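Local coordinates for transcriptional regulator (Actinomyces oris, PDB 5V8C), which mediates, as the LytR-Cps2A-Psr phosphotransferase LcpA, the glycosylation of a protein anchored to the cell wall of a Gram-positive bacterium, at residues Pro4-Ile9 with Ile225-Gly230; Ala19-Leu24 with Thr109-Thr114; Arg72-Asn77 with Ile266-Asn271; Leu257-Arg262 with Gln272-Leu277. All coordinates share one frame; numbering follows the deposited sequence.

Interaction 1 (Pro4-Ile9 with Ile225-Gly230); sequences PARVDI and ITLDSG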
loop_
_atom_site.group_PDB
_atom_site.type_symbol
_atom_site.label_atom_id
_atom_site.label_comp_id
_atom_site.label_asym_id
_atom_site.label_seq_id
_atom_site.Cartn_x
_atom_site.Cartn_y
_atom_site.Cartn_z
ATOM N N PRO A 4 14.396 13.413 2.347
ATOM C CA PRO A 4 13.179 13.066 1.601
ATOM C C PRO A 4 12.657 14.220 0.760
ATOM O O PRO A 4 12.862 15.381 1.122
ATOM C CB PRO A 4 12.185 12.698 2.707
ATOM C CG PRO A 4 12.615 13.517 3.873
ATOM C CD PRO A 4 14.119 13.562 3.794
ATOM N N ALA A 5 11.937 13.903 -0.332
ATOM C CA ALA A 5 11.280 14.917 -1.154
ATOM C C ALA A 5 10.074 15.423 -0.365
ATOM O O ALA A 5 9.489 14.672 0.426
ATOM C CB ALA A 5 10.825 14.316 -2.473
ATOM N N ARG A 6 9.748 16.706 -0.507
ATOM C CA ARG A 6 8.639 17.261 0.258
ATOM C C ARG A 6 7.467 17.703 -0.613
ATOM O O ARG A 6 7.656 18.158 -1.746
ATOM C CB ARG A 6 9.098 18.390 1.198
ATOM C CG ARG A 6 10.371 18.093 2.003
ATOM C CD ARG A 6 10.290 16.833 2.849
ATOM N NE ARG A 6 9.413 17.001 4.004
ATOM C CZ ARG A 6 9.765 16.708 5.249
ATOM N NH1 ARG A 6 10.974 16.222 5.508
ATOM N NH2 ARG A 6 8.914 16.900 6.246
ATOM N N VAL A 7 6.252 17.522 -0.090
ATOM C CA VAL A 7 5.034 17.929 -0.769
ATOM C C VAL A 7 4.124 18.646 0.204
ATOM O O VAL A 7 3.924 18.182 1.323
ATOM C CB VAL A 7 4.302 16.784 -1.518
ATOM C CG1 VAL A 7 4.927 16.534 -2.883
ATOM C CG2 VAL A 7 4.258 15.502 -0.691
ATOM N N ASP A 8 3.595 19.797 -0.205
ATOM C CA ASP A 8 2.661 20.510 0.646
ATOM C C ASP A 8 1.298 19.846 0.481
ATOM O O ASP A 8 0.801 19.726 -0.641
ATOM C CB ASP A 8 2.608 22.009 0.285
ATOM C CG ASP A 8 3.928 22.745 0.450
ATOM O OD1 ASP A 8 4.389 22.894 1.609
ATOM O OD2 ASP A 8 4.469 23.227 -0.572
ATOM N N ILE A 9 0.757 19.307 1.578
ATOM C CA ILE A 9 -0.563 18.697 1.575
ATOM C C ILE A 9 -1.384 19.286 2.698
ATOM O O ILE A 9 -0.906 19.377 3.832
ATOM C CB ILE A 9 -0.504 17.130 1.607
ATOM C CG1 ILE A 9 -0.464 16.550 0.187
ATOM C CG2 ILE A 9 -1.677 16.501 2.392
ATOM C CD1 ILE A 9 0.834 16.230 -0.254
ATOM N N ILE A 225 12.014 8.392 -0.631
ATOM C CA ILE A 225 10.675 8.601 -0.095
ATOM C C ILE A 225 10.270 10.053 -0.271
ATOM O O ILE A 225 11.105 10.956 -0.173
ATOM C CB ILE A 225 10.690 8.195 1.420
ATOM C CG1 ILE A 225 10.398 6.688 1.628
ATOM C CG2 ILE A 225 9.813 9.070 2.348
ATOM C CD1 ILE A 225 9.362 6.131 0.835
ATOM N N THR A 226 8.968 10.276 -0.464
ATOM C CA THR A 226 8.382 11.602 -0.496
ATOM C C THR A 226 7.436 11.690 0.707
ATOM O O THR A 226 6.675 10.758 0.960
ATOM C CB THR A 226 7.734 11.875 -1.857
ATOM O OG1 THR A 226 8.704 11.658 -2.880
ATOM C CG2 THR A 226 7.189 13.284 -1.971
ATOM N N LEU A 227 7.565 12.767 1.494
ATOM C CA LEU A 227 6.776 13.032 2.697
ATOM C C LEU A 227 6.038 14.351 2.552
ATOM O O LEU A 227 6.576 15.287 1.950
ATOM C CB LEU A 227 7.697 13.166 3.928
ATOM C CG LEU A 227 8.359 11.917 4.484
ATOM C CD1 LEU A 227 9.242 12.269 5.670
ATOM C CD2 LEU A 227 7.329 10.850 4.865
ATOM N N ASP A 228 4.864 14.477 3.204
ATOM C CA ASP A 228 4.185 15.764 3.238
ATOM C C ASP A 228 5.026 16.710 4.100
ATOM O O ASP A 228 5.851 16.248 4.885
ATOM C CB ASP A 228 2.741 15.649 3.756
ATOM C CG ASP A 228 2.633 15.259 5.208
ATOM O OD1 ASP A 228 2.618 16.170 6.071
ATOM O OD2 ASP A 228 2.545 14.051 5.486
ATOM N N SER A 229 4.847 18.018 3.928
ATOM C CA SER A 229 5.622 19.032 4.638
ATOM C C SER A 229 5.471 18.978 6.154
ATOM O O SER A 229 6.439 19.251 6.857
ATOM C CB SER A 229 5.280 20.422 4.117
ATOM O OG SER A 229 5.528 20.521 2.724
ATOM N N GLY A 230 4.295 18.574 6.637
ATOM C CA GLY A 230 3.982 18.528 8.065
ATOM C C GLY A 230 4.419 17.292 8.825
ATOM O O GLY A 230 4.319 17.255 10.054
HETATM O O HOH W 1 2.100 19.204 4.055
#

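Interaction 2 (Ala19-Leu24 with Thr109-Thr114); sequences AGETWL and TTHLVT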
loop_
_atom_site.group_PDB
_atom_site.type_symbol
_atom_site.label_atom_id
_atom_site.label_comp_id
_atom_site.label_asym_id
_atom_site.label_seq_id
_atom_site.Cartn_x
_atom_site.Cartn_y
_atom_site.Cartn_z
ATOM N N ALA A 19 -10.412 7.764 15.133
ATOM C CA ALA A 19 -9.443 7.986 14.065
ATOM C C ALA A 19 -8.276 8.800 14.613
ATOM O O ALA A 19 -8.385 10.020 14.780
ATOM C CB ALA A 19 -10.096 8.697 12.885
ATOM N N GLY A 20 -7.209 8.097 14.977
ATOM C CA GLY A 20 -6.012 8.707 15.537
ATOM C C GLY A 20 -4.976 8.971 14.470
ATOM O O GLY A 20 -5.232 9.717 13.517
ATOM N N GLU A 21 -3.800 8.349 14.616
ATOM C CA GLU A 21 -2.732 8.497 13.634
ATOM C C GLU A 21 -2.977 7.548 12.454
ATOM O O GLU A 21 -3.070 6.329 12.642
ATOM C CB GLU A 21 -1.363 8.254 14.279
ATOM C CG GLU A 21 -0.196 8.634 13.387
ATOM C CD GLU A 21 1.142 8.690 14.098
ATOM O OE1 GLU A 21 1.401 9.697 14.797
ATOM O OE2 GLU A 21 1.937 7.736 13.944
ATOM N N THR A 22 -3.164 8.111 11.257
ATOM C CA THR A 22 -3.365 7.284 10.072
ATOM C C THR A 22 -2.451 7.773 8.926
ATOM O O THR A 22 -2.569 8.902 8.438
ATOM C CB THR A 22 -4.855 7.084 9.712
ATOM O OG1 THR A 22 -5.004 6.834 8.311
ATOM C CG2 THR A 22 -5.746 8.223 10.161
ATOM N N TRP A 23 -1.467 6.926 8.598
ATOM C CA TRP A 23 -0.474 7.134 7.550
ATOM C C TRP A 23 -1.028 6.613 6.238
ATOM O O TRP A 23 -1.637 5.539 6.200
ATOM C CB TRP A 23 0.821 6.369 7.889
ATOM C CG TRP A 23 1.574 6.927 9.059
ATOM C CD1 TRP A 23 1.218 6.864 10.374
ATOM C CD2 TRP A 23 2.829 7.621 9.016
ATOM N NE1 TRP A 23 2.164 7.491 11.152
ATOM C CE2 TRP A 23 3.160 7.975 10.344
ATOM C CE3 TRP A 23 3.715 7.974 7.981
ATOM C CZ2 TRP A 23 4.335 8.665 10.665
ATOM C CZ3 TRP A 23 4.840 8.726 8.293
ATOM C CH2 TRP A 23 5.137 9.066 9.620
ATOM N N LEU A 24 -0.848 7.380 5.167
ATOM C CA LEU A 24 -1.277 6.946 3.856
ATOM C C LEU A 24 -0.010 6.648 3.075
ATOM O O LEU A 24 0.857 7.523 2.937
ATOM C CB LEU A 24 -2.135 8.018 3.164
ATOM C CG LEU A 24 -2.609 7.718 1.731
ATOM C CD1 LEU A 24 -3.392 6.398 1.650
ATOM C CD2 LEU A 24 -3.440 8.864 1.184
ATOM N N THR A 109 -6.407 11.347 6.742
ATOM C CA THR A 109 -4.965 11.150 6.678
ATOM C C THR A 109 -4.212 12.133 7.594
ATOM O O THR A 109 -4.369 13.345 7.486
ATOM C CB THR A 109 -4.514 11.182 5.215
ATOM O OG1 THR A 109 -5.140 10.098 4.539
ATOM C CG2 THR A 109 -3.011 11.070 5.053
ATOM N N THR A 110 -3.388 11.583 8.487
ATOM C CA THR A 110 -2.576 12.324 9.450
ATOM C C THR A 110 -1.160 12.560 8.883
ATOM O O THR A 110 -0.602 13.646 9.055
ATOM C CB THR A 110 -2.622 11.579 10.800
ATOM O OG1 THR A 110 -3.931 11.734 11.349
ATOM C CG2 THR A 110 -1.598 12.083 11.805
ATOM N N HIS A 111 -0.609 11.556 8.169
ATOM C CA HIS A 111 0.723 11.617 7.568
ATOM C C HIS A 111 0.714 11.015 6.160
ATOM O O HIS A 111 -0.159 10.207 5.846
ATOM C CB HIS A 111 1.739 10.882 8.452
ATOM C CG HIS A 111 1.814 11.402 9.849
ATOM N ND1 HIS A 111 2.432 12.602 10.139
ATOM C CD2 HIS A 111 1.347 10.863 10.998
ATOM C CE1 HIS A 111 2.337 12.748 11.450
ATOM N NE2 HIS A 111 1.682 11.730 12.009
ATOM N N LEU A 112 1.683 11.390 5.317
ATOM C CA LEU A 112 1.719 10.888 3.950
ATOM C C LEU A 112 3.115 10.476 3.503
ATOM O O LEU A 112 4.057 11.278 3.579
ATOM C CB LEU A 112 1.105 11.893 2.948
ATOM C CG LEU A 112 1.151 11.438 1.463
ATOM C CD1 LEU A 112 -0.003 10.505 1.117
ATOM C CD2 LEU A 112 1.200 12.610 0.518
ATOM N N VAL A 113 3.221 9.228 2.985
ATOM C CA VAL A 113 4.436 8.656 2.409
ATOM C C VAL A 113 4.147 8.265 0.953
ATOM O O VAL A 113 3.154 7.583 0.674
ATOM C CB VAL A 113 5.007 7.462 3.224
ATOM C CG1 VAL A 113 6.411 7.099 2.747
ATOM C CG2 VAL A 113 5.019 7.768 4.716
ATOM N N THR A 114 5.006 8.719 0.035
ATOM C CA THR A 114 4.896 8.451 -1.396
ATOM C C THR A 114 6.182 7.801 -1.893
ATOM O O THR A 114 7.277 8.240 -1.549
ATOM C CB THR A 114 4.496 9.735 -2.130
ATOM O OG1 THR A 114 3.117 9.979 -1.865
ATOM C CG2 THR A 114 4.742 9.677 -3.631
#

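Interaction 3 (Arg72-Asn77 with Ile266-Asn271); sequences RDLTIN and IIVSPN. With PO4 (phosphate ion), chain C.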
loop_
_atom_site.group_PDB
_atom_site.type_symbol
_atom_site.label_atom_id
_atom_site.label_comp_id
_atom_site.label_asym_id
_atom_site.label_seq_id
_atom_site.Cartn_x
_atom_site.Cartn_y
_atom_site.Cartn_z
ATOM N N ARG A 72 -6.802 -0.719 -5.630
ATOM C CA ARG A 72 -6.658 0.405 -6.567
ATOM C C ARG A 72 -7.864 0.613 -7.503
ATOM O O ARG A 72 -8.163 1.745 -7.885
ATOM C CB ARG A 72 -5.350 0.268 -7.377
ATOM C CG ARG A 72 -5.309 -0.954 -8.314
ATOM C CD ARG A 72 -4.040 -1.070 -9.153
ATOM N NE ARG A 72 -3.821 0.085 -10.032
ATOM C CZ ARG A 72 -4.424 0.267 -11.204
ATOM N NH1 ARG A 72 -5.323 -0.608 -11.639
ATOM N NH2 ARG A 72 -4.142 1.332 -11.943
ATOM N N ASP A 73 -8.537 -0.487 -7.875
ATOM C CA ASP A 73 -9.685 -0.483 -8.785
ATOM C C ASP A 73 -10.977 -0.074 -8.083
ATOM O O ASP A 73 -11.967 0.194 -8.752
ATOM C CB ASP A 73 -9.832 -1.845 -9.494
ATOM C CG ASP A 73 -9.719 -3.064 -8.585
ATOM O OD1 ASP A 73 -8.625 -3.274 -8.002
ATOM O OD2 ASP A 73 -10.699 -3.846 -8.510
ATOM N N LEU A 74 -10.951 0.031 -6.739
ATOM C CA LEU A 74 -12.116 0.429 -5.942
ATOM C C LEU A 74 -12.573 1.860 -6.288
ATOM O O LEU A 74 -11.771 2.788 -6.271
ATOM C CB LEU A 74 -11.799 0.284 -4.442
ATOM C CG LEU A 74 -12.820 0.826 -3.442
ATOM C CD1 LEU A 74 -13.921 -0.196 -3.155
ATOM C CD2 LEU A 74 -12.139 1.273 -2.168
ATOM N N THR A 75 -13.856 2.015 -6.628
ATOM C CA THR A 75 -14.461 3.298 -6.988
ATOM C C THR A 75 -15.131 3.883 -5.744
ATOM O O THR A 75 -15.774 3.148 -4.994
ATOM C CB THR A 75 -15.441 3.103 -8.152
ATOM O OG1 THR A 75 -14.818 2.305 -9.161
ATOM C CG2 THR A 75 -15.921 4.414 -8.750
ATOM N N ILE A 76 -14.928 5.183 -5.495
ATOM C CA ILE A 76 -15.474 5.884 -4.330
ATOM C C ILE A 76 -15.972 7.299 -4.707
ATOM O O ILE A 76 -15.728 7.752 -5.825
ATOM C CB ILE A 76 -14.422 5.950 -3.180
ATOM C CG1 ILE A 76 -13.114 6.622 -3.647
ATOM C CG2 ILE A 76 -14.172 4.577 -2.539
ATOM C CD1 ILE A 76 -12.381 7.390 -2.579
ATOM N N ASN A 77 -16.610 8.014 -3.754
ATOM C CA ASN A 77 -17.026 9.400 -3.961
ATOM C C ASN A 77 -15.802 10.307 -3.762
ATOM O O ASN A 77 -15.446 10.621 -2.623
ATOM C CB ASN A 77 -18.179 9.784 -3.010
ATOM C CG ASN A 77 -18.793 11.154 -3.244
ATOM O OD1 ASN A 77 -19.433 11.730 -2.357
ATOM N ND2 ASN A 77 -18.650 11.704 -4.444
ATOM N N ILE A 266 -19.993 -4.431 -12.514
ATOM C CA ILE A 266 -19.157 -3.673 -13.452
ATOM C C ILE A 266 -18.229 -2.764 -12.653
ATOM O O ILE A 266 -17.024 -2.810 -12.847
ATOM C CB ILE A 266 -20.010 -2.864 -14.476
ATOM C CG1 ILE A 266 -20.999 -3.760 -15.252
ATOM C CG2 ILE A 266 -19.136 -2.024 -15.415
ATOM C CD1 ILE A 266 -20.469 -4.391 -16.528
ATOM N N ILE A 267 -18.793 -1.952 -11.754
ATOM C CA ILE A 267 -18.030 -1.045 -10.901
ATOM C C ILE A 267 -17.822 -1.673 -9.507
ATOM O O ILE A 267 -18.774 -2.196 -8.918
ATOM C CB ILE A 267 -18.634 0.399 -10.866
ATOM C CG1 ILE A 267 -19.544 0.644 -9.652
ATOM C CG2 ILE A 267 -19.345 0.774 -12.169
ATOM C CD1 ILE A 267 -18.884 1.502 -8.602
ATOM N N VAL A 268 -16.575 -1.663 -9.007
ATOM C CA VAL A 268 -16.259 -2.227 -7.693
ATOM C C VAL A 268 -16.424 -1.135 -6.623
ATOM O O VAL A 268 -15.632 -0.195 -6.526
ATOM C CB VAL A 268 -14.914 -3.024 -7.636
ATOM C CG1 VAL A 268 -13.879 -2.498 -8.625
ATOM C CG2 VAL A 268 -14.346 -3.115 -6.219
ATOM N N SER A 269 -17.531 -1.223 -5.893
ATOM C CA SER A 269 -17.928 -0.234 -4.899
ATOM C C SER A 269 -17.783 -0.748 -3.458
ATOM O O SER A 269 -17.868 -1.958 -3.230
ATOM C CB SER A 269 -19.370 0.197 -5.158
ATOM O OG SER A 269 -19.456 1.602 -5.333
ATOM N N PRO A 270 -17.618 0.145 -2.455
ATOM C CA PRO A 270 -17.567 -0.336 -1.066
ATOM C C PRO A 270 -18.925 -0.875 -0.630
ATOM O O PRO A 270 -19.953 -0.230 -0.856
ATOM C CB PRO A 270 -17.163 0.909 -0.255
ATOM C CG PRO A 270 -16.754 1.948 -1.269
ATOM C CD PRO A 270 -17.511 1.615 -2.518
ATOM N N ASN A 271 -18.928 -2.091 -0.070
ATOM C CA ASN A 271 -20.140 -2.740 0.429
ATOM C C ASN A 271 -20.257 -2.579 1.949
ATOM O O ASN A 271 -19.422 -1.899 2.557
ATOM C CB ASN A 271 -20.183 -4.225 0.018
ATOM C CG ASN A 271 -18.983 -5.070 0.397
ATOM O OD1 ASN A 271 -18.812 -6.182 -0.102
ATOM N ND2 ASN A 271 -18.133 -4.592 1.285
HETATM P P PO4 C . -5.360 0.145 -16.004
HETATM O O1 PO4 C . -5.745 0.802 -17.411
HETATM O O2 PO4 C . -6.610 0.276 -15.013
HETATM O O3 PO4 C . -4.109 0.922 -15.379
HETATM O O4 PO4 C . -4.998 -1.352 -16.205
#

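Interaction 4 (Leu257-Arg262 with Gln272-Leu277); sequences LPTGPR and QESRDL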
loop_
_atom_site.group_PDB
_atom_site.type_symbol
_atom_site.label_atom_id
_atom_site.label_comp_id
_atom_site.label_asym_id
_atom_site.label_seq_id
_atom_site.Cartn_x
_atom_site.Cartn_y
_atom_site.Cartn_z
ATOM N N LEU A 257 -9.260 -4.779 2.201
ATOM C CA LEU A 257 -10.601 -4.211 2.303
ATOM C C LEU A 257 -11.602 -5.224 1.708
ATOM O O LEU A 257 -11.441 -5.632 0.554
ATOM C CB LEU A 257 -10.619 -2.896 1.503
ATOM C CG LEU A 257 -11.414 -1.684 2.012
ATOM C CD1 LEU A 257 -12.500 -1.302 1.044
ATOM C CD2 LEU A 257 -11.899 -1.839 3.438
ATOM N N PRO A 258 -12.560 -5.739 2.498
ATOM C CA PRO A 258 -13.474 -6.761 1.954
ATOM C C PRO A 258 -14.540 -6.234 0.986
ATOM O O PRO A 258 -15.648 -5.893 1.402
ATOM C CB PRO A 258 -14.079 -7.406 3.206
ATOM C CG PRO A 258 -13.982 -6.369 4.255
ATOM C CD PRO A 258 -12.870 -5.421 3.905
ATOM N N THR A 259 -14.220 -6.196 -0.312
ATOM C CA THR A 259 -15.181 -5.762 -1.335
ATOM C C THR A 259 -15.979 -6.964 -1.840
ATOM O O THR A 259 -15.521 -8.100 -1.712
ATOM C CB THR A 259 -14.476 -5.023 -2.482
ATOM O OG1 THR A 259 -13.641 -5.931 -3.205
ATOM C CG2 THR A 259 -13.666 -3.826 -2.000
ATOM N N GLY A 260 -17.147 -6.710 -2.419
ATOM C CA GLY A 260 -18.004 -7.755 -2.970
ATOM C C GLY A 260 -17.375 -8.515 -4.125
ATOM O O GLY A 260 -16.313 -8.115 -4.618
ATOM N N PRO A 261 -17.980 -9.644 -4.574
ATOM C CA PRO A 261 -17.372 -10.409 -5.679
ATOM C C PRO A 261 -17.075 -9.519 -6.880
ATOM O O PRO A 261 -17.984 -8.889 -7.427
ATOM C CB PRO A 261 -18.411 -11.493 -5.977
ATOM C CG PRO A 261 -19.158 -11.658 -4.703
ATOM C CD PRO A 261 -19.226 -10.281 -4.103
ATOM N N ARG A 262 -15.774 -9.382 -7.198
ATOM C CA ARG A 262 -15.257 -8.492 -8.241
ATOM C C ARG A 262 -15.848 -8.750 -9.636
ATOM O O ARG A 262 -16.064 -7.796 -10.390
ATOM C CB ARG A 262 -13.720 -8.520 -8.271
ATOM N N GLN A 272 -21.280 -3.208 2.564
ATOM C CA GLN A 272 -21.474 -3.165 4.011
ATOM C C GLN A 272 -20.238 -3.707 4.757
ATOM O O GLN A 272 -19.779 -3.056 5.698
ATOM C CB GLN A 272 -22.758 -3.904 4.418
ATOM C CG GLN A 272 -23.096 -3.801 5.905
ATOM C CD GLN A 272 -23.440 -2.395 6.334
ATOM O OE1 GLN A 272 -24.535 -1.887 6.068
ATOM N NE2 GLN A 272 -22.523 -1.746 7.040
ATOM N N GLU A 273 -19.667 -4.850 4.298
ATOM C CA GLU A 273 -18.458 -5.451 4.887
ATOM C C GLU A 273 -17.313 -4.426 4.997
ATOM O O GLU A 273 -16.702 -4.300 6.063
ATOM C CB GLU A 273 -17.975 -6.648 4.058
ATOM C CG GLU A 273 -18.637 -7.977 4.368
ATOM C CD GLU A 273 -17.949 -9.131 3.659
ATOM O OE1 GLU A 273 -17.053 -9.756 4.272
ATOM O OE2 GLU A 273 -18.239 -9.350 2.459
ATOM N N SER A 274 -17.046 -3.689 3.899
ATOM C CA SER A 274 -16.017 -2.657 3.805
ATOM C C SER A 274 -16.279 -1.504 4.784
ATOM O O SER A 274 -15.357 -1.071 5.475
ATOM C CB SER A 274 -15.941 -2.113 2.383
ATOM O OG SER A 274 -15.743 -3.155 1.443
ATOM N N ARG A 275 -17.537 -1.024 4.850
ATOM C CA ARG A 275 -17.937 0.088 5.713
ATOM C C ARG A 275 -17.788 -0.227 7.199
ATOM O O ARG A 275 -17.390 0.655 7.963
ATOM C CB ARG A 275 -19.367 0.555 5.389
ATOM C CG ARG A 275 -19.522 1.182 3.997
ATOM C CD ARG A 275 -19.195 2.666 3.990
ATOM N NE ARG A 275 -18.620 3.105 2.717
ATOM C CZ ARG A 275 -19.296 3.749 1.772
ATOM N NH1 ARG A 275 -20.583 4.029 1.940
ATOM N NH2 ARG A 275 -18.692 4.118 0.652
ATOM N N ASP A 276 -18.093 -1.479 7.606
ATOM C CA ASP A 276 -17.995 -1.922 9.007
ATOM C C ASP A 276 -16.542 -2.039 9.444
ATOM O O ASP A 276 -16.175 -1.527 10.502
ATOM C CB ASP A 276 -18.713 -3.269 9.218
ATOM C CG ASP A 276 -20.187 -3.279 8.857
ATOM O OD1 ASP A 276 -20.903 -2.324 9.247
ATOM O OD2 ASP A 276 -20.640 -4.275 8.249
ATOM N N LEU A 277 -15.719 -2.715 8.621
ATOM C CA LEU A 277 -14.285 -2.890 8.830
ATOM C C LEU A 277 -13.639 -1.512 9.002
ATOM O O LEU A 277 -12.802 -1.342 9.876
ATOM C CB LEU A 277 -13.692 -3.629 7.609
ATOM C CG LEU A 277 -12.234 -4.173 7.654
ATOM C CD1 LEU A 277 -11.283 -3.279 6.898
ATOM C CD2 LEU A 277 -11.752 -4.484 9.068
#

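Interaction 1 (Pro4-Ile9 with Ile225-Gly230)
Arg6 and Leu227 lie beside each other on one face of a parallel strand pair, while Ala5, Val7, Thr226 and Asp228 occupy the other. On the first face the Arg6 chain bends at chi2 and chi3, and Leu227 CB sits over one face of its guanidinium, toward the rim and 4.2 Å from Arg6 NE. The bent chain ends in a guanidinium whose NH2 makes two weak bonds to backbone acceptors, at 3.4 Å to Asp228 O and 3.5 Å to Ser229 O. Farther back along this face, Pro4 CG meets Leu227 CD1 at 4.0 Å, the ring and the leucine branch crossing obliquely. On the second face the Val7 and Thr226 side chains cross at about a right angle, with methyl CG2 of Val7 3.9 Å from CG2 of Thr226. Beyond the strand ends Ser229 OG donates to Asp8 OD1 at 2.9 Å, approaching from 60° above the carboxylate plane. Parallel pairing is established by Leu227 N bonding to Ala5 O and Val7 N to Leu227 O; a water accepts from Ile9 N and, weakly, from Ser229 N. Strand 5-7 is an outermost strand of the mixed sheet: 226-228 lies between it and 111-115, where Asp228 OD2 bonds to Leu112 N, and helix 233-248 packs on Pro4 and Leu227 through Leu233.

Interaction 2 (Ala19-Leu24 with Thr109-Thr114)
Trp23 pairs with His111 and Leu24 with Leu112 in parallel register, tied by Leu24 N to His111 O (3.0 Å) and Val113 N to Leu24 O (2.9 Å). The two aromatic residues carry the contact on their face of the sheet. With CG of Trp23 anti to its carbonyl carbon, the indole lies under His111 CB, which stands over the centre of the six-membered ring, 14° off its normal; the imidazole continues across as an offset stack, centroids 4.4 Å apart and planes 30° apart. Val113 CG2 meets the same indole at its edge, 3.5 Å from Trp23 CE3. The indole is held in rotation by its NE1, which donates almost straight (176°) to Glu21 OE2 at 2.8 Å; Glu21 OE1 takes a weak bond from His111 NE2, the carboxylate nearly perpendicular to the imidazole. An alanine in place of Trp23 would probably leave His111 without its stacking partner and Glu21 OE2 without its donor, with a gap beside Val113. On the other face Leu24 and Leu112 lie side by side pointing the same way, Leu24 CD2 to Leu112 CD1 3.8 Å. Such parallel pairing belongs to the central mixed sheet of the LytR-Cps2A-Psr alpha/beta fold; a polyether, probably from the crystallisation liquor, lies about 4 Å from the Val113 side chain and may mark the pocket that holds lipid in relatives.

Interaction 3 (Arg72-Asn77 with Ile266-Asn271)
Thr75 meets the loop 266-271 with both its backbone and its side chain. Its N donates to Val268 O at 2.8 Å with an N-H...O angle of 174°, the one hydrogen bond between the two segments. In the side chain, CB lies 3.8 Å from Ile267 CD1 and also faces Val268 O. OG1, set anti to the carbonyl carbon by chi1 of -47°, stays beside Val268 O at 3.7 Å, whereas methyl CG2 turns to Ile267 CD1 at 4.2 Å; the threonine and isoleucine side chains cross at about a right angle. On one flank of this bond, Val268 CG1 approaches the carboxylate of Asp73, 3.5 Å from Asp73 OD2, and again the two side chains cross at about a right angle. On the other flank the pyrrolidine of Pro270 is wedged against the 72-77 segment: its CG meets Leu74 CD1 at 4.0 Å and Ile76 CG2 at 3.9 Å, while its CD lies near Thr75 O. An alanine in place of Pro270 lacks CG and CD, and would probably leave a gap against Leu74 CD1 and Ile76 CG2, both of which CG touches, and beside Thr75 O, which CD meets. Arg72 turns elsewhere, giving a weak NH2 bond to O3 of a phosphate ion probably left from crystallisation. Strand 75-77 pairs with 83-85 through Ile76 and Asp84, and Leu105 of helix 94-105 packs on Leu74, Ile76 and Pro270, joining the helix to both segments.

Interaction 4 (Leu257-Arg262 with Gln272-Leu277)
Ser274 and Pro258 make the polar centre of this contact: Ser274 OG donates to Pro258 O at 2.7 Å. The hydroxyl reaches the carbonyl from well above its plane, 67° out of it, with a C=O...O angle of 108°. OG, anti to its own carbonyl carbon and beside the backbone N (chi1 -55°), is the atom that makes this reach. Around this bond the Pro258 ring lies against the helix: its CD meets Leu277 CG at 4.0 Å, and its CB meets Glu273 OE1 at 3.9 Å, the extended glutamate chain running outward past the ring. Leu257 CD1 rests against the Ser274 side chain, 3.8 Å from both Ser274 CB and OG, while Leu257 CD2 forms an apolar pair with Leu277 CD1 at 3.8 Å. In the next shell, Pro258 is the centre of an inverse gamma turn, and its carbonyl oxygen has a second donor in Asn271 ND2, from the residue at the N-cap position. Bonds from Asp276 N to Gln272 O and Leu277 N to Glu273 O show the helix already formed here, and the i, i+1, i+4 spacing of Glu273, Ser274 and Leu277 puts them on one side of it. Farther out, Leu257 pairs through its backbone with Asn69 and touches Pro71 and Leu74, which places the loop between the end of strand 252-256, an outermost strand of the central sheet, and helix 272-280.

Two pairs of neighbours emerge. Interactions 1 and 2, centres 12 Å apart, share the mixed sheet: Thr226 O and Thr114 N lie 2.8 Å apart, a probable hydrogen bond that ties strands 226-228 and 111-115. Interactions 3 and 4, centres 10 Å apart, meet at Asn271, which ends one segment and precedes the helix of the other. Interactions 1 and 4 lie on opposite sides of the chain's centre, their centres about 31 Å apart, while interactions 2 and 3 approach to about 10 Å between nearest atoms. Bound groups differ accordingly: the Pro4 side chain lies about 9 Å from the cobalt ion, a bound polyether approaches Ile225 and Val113, and the phosphate lies near Arg72 of interaction 3.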